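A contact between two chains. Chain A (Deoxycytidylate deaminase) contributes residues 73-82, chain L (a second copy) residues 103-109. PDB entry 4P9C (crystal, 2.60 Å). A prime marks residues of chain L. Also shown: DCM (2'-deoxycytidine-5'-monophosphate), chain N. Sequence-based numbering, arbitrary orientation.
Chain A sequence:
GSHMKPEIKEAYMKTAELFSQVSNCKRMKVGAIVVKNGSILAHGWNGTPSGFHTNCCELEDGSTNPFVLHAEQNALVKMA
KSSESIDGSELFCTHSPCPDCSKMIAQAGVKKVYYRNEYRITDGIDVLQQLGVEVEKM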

# COMPACT_ATOMS: atom_id res chain seq x y z
N GLN A 73 6.91 -22.00 5.06
CA GLN A 73 7.10 -21.07 6.15
C GLN A 73 7.76 -19.79 5.66
O GLN A 73 7.34 -18.69 6.00
CB GLN A 73 7.95 -21.69 7.26
CG GLN A 73 7.19 -22.59 8.21
CD GLN A 73 8.10 -23.25 9.22
OE1 GLN A 73 9.19 -23.70 8.89
NE2 GLN A 73 7.64 -23.32 10.47
N ASN A 74 8.81 -19.95 4.85
CA ASN A 74 9.53 -18.82 4.29
C ASN A 74 8.68 -17.95 3.39
O ASN A 74 8.84 -16.73 3.40
CB ASN A 74 10.79 -19.29 3.56
CG ASN A 74 11.96 -19.48 4.49
OD1 ASN A 74 12.16 -18.70 5.42
ND2 ASN A 74 12.76 -20.50 4.24
N ALA A 75 7.79 -18.57 2.62
CA ALA A 75 6.88 -17.83 1.75
C ALA A 75 5.83 -17.10 2.58
O ALA A 75 5.45 -15.98 2.26
CB ALA A 75 6.22 -18.77 0.75
N LEU A 76 5.39 -17.74 3.66
CA LEU A 76 4.41 -17.17 4.57
C LEU A 76 4.99 -15.94 5.26
O LEU A 76 4.34 -14.89 5.33
CB LEU A 76 4.01 -18.23 5.62
CG LEU A 76 2.59 -18.31 6.19
CD1 LEU A 76 2.25 -17.12 7.09
CD2 LEU A 76 1.54 -18.47 5.09
N VAL A 77 6.21 -16.09 5.76
CA VAL A 77 6.92 -15.02 6.47
C VAL A 77 7.21 -13.87 5.52
O VAL A 77 7.11 -12.69 5.90
CB VAL A 77 8.25 -15.56 7.06
CG1 VAL A 77 9.21 -14.42 7.42
CG2 VAL A 77 7.97 -16.42 8.29
N LYS A 78 7.54 -14.22 4.28
CA LYS A 78 7.81 -13.26 3.22
C LYS A 78 6.58 -12.41 2.95
O LYS A 78 6.69 -11.21 2.71
CB LYS A 78 8.21 -14.01 1.95
CG LYS A 78 9.03 -13.19 0.97
CD LYS A 78 10.50 -13.17 1.36
CE LYS A 78 11.37 -12.62 0.25
NZ LYS A 78 11.41 -13.53 -0.95
N MET A 79 5.41 -13.05 2.97
CA MET A 79 4.15 -12.37 2.74
C MET A 79 3.78 -11.43 3.89
O MET A 79 3.09 -10.43 3.68
CB MET A 79 3.02 -13.36 2.45
CG MET A 79 3.10 -14.00 1.06
SD MET A 79 3.22 -12.82 -0.30
CE MET A 79 1.64 -11.98 -0.19
N ALA A 80 4.23 -11.76 5.09
CA ALA A 80 4.05 -10.89 6.25
C ALA A 80 4.94 -9.66 6.15
O ALA A 80 4.60 -8.59 6.67
CB ALA A 80 4.33 -11.66 7.54
N LYS A 81 6.09 -9.81 5.48
CA LYS A 81 7.00 -8.69 5.21
C LYS A 81 6.57 -7.93 3.96
O LYS A 81 7.09 -6.83 3.69
CB LYS A 81 8.44 -9.19 5.08
CG LYS A 81 9.11 -9.55 6.40
CD LYS A 81 10.59 -9.91 6.23
CE LYS A 81 10.78 -11.37 5.83
NZ LYS A 81 12.22 -11.72 5.63
N SER A 82 5.64 -8.50 3.21
CA SER A 82 5.16 -7.88 1.98
C SER A 82 4.06 -6.86 2.26
O SER A 82 3.46 -6.85 3.34
CB SER A 82 4.65 -8.96 1.01
OG SER A 82 4.38 -8.42 -0.27
N1 DCM N . 14.78 -16.89 1.83
C2 DCM N . 13.76 -17.14 0.98
N3 DCM N . 13.57 -16.32 -0.14
C4 DCM N . 14.44 -15.24 -0.38
C5 DCM N . 15.49 -14.99 0.48
C6 DCM N . 15.66 -15.82 1.59
O2 DCM N . 12.98 -18.07 1.18
N4 DCM N . 14.26 -14.47 -1.45
C1' DCM N . 14.99 -17.75 3.03
C2' DCM N . 15.66 -19.07 2.70
C3' DCM N . 16.55 -19.32 3.89
C4' DCM N . 16.95 -17.92 4.35
O4' DCM N . 15.85 -17.05 3.98
O3' DCM N . 15.80 -19.97 4.93
C5' DCM N . 18.27 -17.49 3.69
O5' DCM N . 18.64 -16.22 4.22
P DCM N . 19.59 -15.25 3.37
O1P DCM N . 19.04 -14.92 2.03
O2P DCM N . 19.85 -13.93 4.27
O3P DCM N . 21.04 -15.98 3.27
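Chain L 103-109: KMIAQAG

This is a helix-on-helix contact between two copies of the deaminase, centred on one valine and closed at its C-terminal end by a lysine that reaches the partner's backbone. Chain A is already helical at Gln73 and stays so through Ala80, and the C-terminal part of a helix that enters the stretch at Lys103′ lies across it. Both helices run broadly the same way, with a signed crossing angle of -45° and a closest axis approach of 9.9 Å.

The register is set by Val77, whose CA lies 5.4 Å from the CA of Ala108′. Its CA-to-CB bond points toward chain L, and with chi1 in t its methyls reach different neighbours: Val77 CG2 meets Met104′ CB at 4.1 Å, while Val77 CG1 lies 3.5 Å from Ala108′ CA and 3.8 Å from Gln107′ CG. Val77 thus packs on backbone as well as on side chains.

One turn earlier, the CA-to-CB bond of Gln73 also points toward chain L, and Gln73 NE2 rests 3.8 Å from Met104′ SD. One turn later, Lys81 extends along Ala108′, its CG 3.2 Å from Ala108′ O, and Lys81 NZ donates a hydrogen bond to Gln107′ O at 3.2 Å. The bond falls where the helix is ending: Gly109′ follows with positive phi (91°) in a Schellman motif, a conformation that would jam a CB against the preceding carbonyl oxygen. A water accepts from both Lys81 NZ (2.9 Å) and Gln107′ NE2 (3.2 Å), tying the same two residues together again.

The nucleotide touches both chains: Asn74 ND2 donates to DCM O3' at 3.2 Å, and Gln107′ NE2 approaches DCM O4' at 3.2 Å. The rule is economical: Gln73, Val77 and Lys81, spaced four apart, form a stripe, and a glycine-terminated helix end offers it backbone.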

# COMPACT_ATOMS: atom_id res chain seq x y z
N LYS L 103 11.21 -18.99 15.82
CA LYS L 103 11.91 -19.16 14.55
C LYS L 103 11.32 -18.22 13.49
O LYS L 103 12.06 -17.47 12.84
CB LYS L 103 11.76 -20.62 14.10
CG LYS L 103 12.64 -21.05 12.94
CD LYS L 103 12.01 -22.22 12.16
CE LYS L 103 11.71 -23.43 13.05
NZ LYS L 103 10.99 -24.51 12.30
N MET L 104 10.00 -18.27 13.34
CA MET L 104 9.31 -17.47 12.32
C MET L 104 9.28 -16.00 12.68
O MET L 104 9.40 -15.14 11.80
CB MET L 104 7.88 -17.99 12.11
CG MET L 104 7.80 -19.32 11.36
SD MET L 104 6.12 -19.95 11.23
CE MET L 104 5.77 -20.41 12.93
N ILE L 105 9.12 -15.71 13.97
CA ILE L 105 9.10 -14.34 14.47
C ILE L 105 10.40 -13.64 14.09
O ILE L 105 10.39 -12.50 13.60
CB ILE L 105 8.88 -14.31 16.00
CG1 ILE L 105 7.49 -14.86 16.35
CG2 ILE L 105 9.01 -12.88 16.55
CD1 ILE L 105 7.32 -15.27 17.80
N ALA L 106 11.52 -14.33 14.30
CA ALA L 106 12.84 -13.79 14.01
C ALA L 106 13.06 -13.57 12.52
O ALA L 106 13.66 -12.57 12.12
CB ALA L 106 13.91 -14.70 14.57
N GLN L 107 12.56 -14.49 11.71
CA GLN L 107 12.72 -14.40 10.26
C GLN L 107 11.85 -13.29 9.67
O GLN L 107 12.19 -12.70 8.65
CB GLN L 107 12.42 -15.76 9.60
CG GLN L 107 12.64 -15.83 8.08
CD GLN L 107 14.11 -15.92 7.67
OE1 GLN L 107 14.98 -16.24 8.48
NE2 GLN L 107 14.37 -15.65 6.40
N ALA L 108 10.74 -13.01 10.35
CA ALA L 108 9.78 -11.98 9.93
C ALA L 108 10.33 -10.56 10.06
O ALA L 108 9.79 -9.63 9.48
CB ALA L 108 8.48 -12.13 10.71
N GLY L 109 11.40 -10.41 10.83
CA GLY L 109 12.03 -9.11 11.04
C GLY L 109 11.49 -8.34 12.24
O GLY L 109 11.67 -7.12 12.33
O HOH W 1 11.89 -14.43 4.79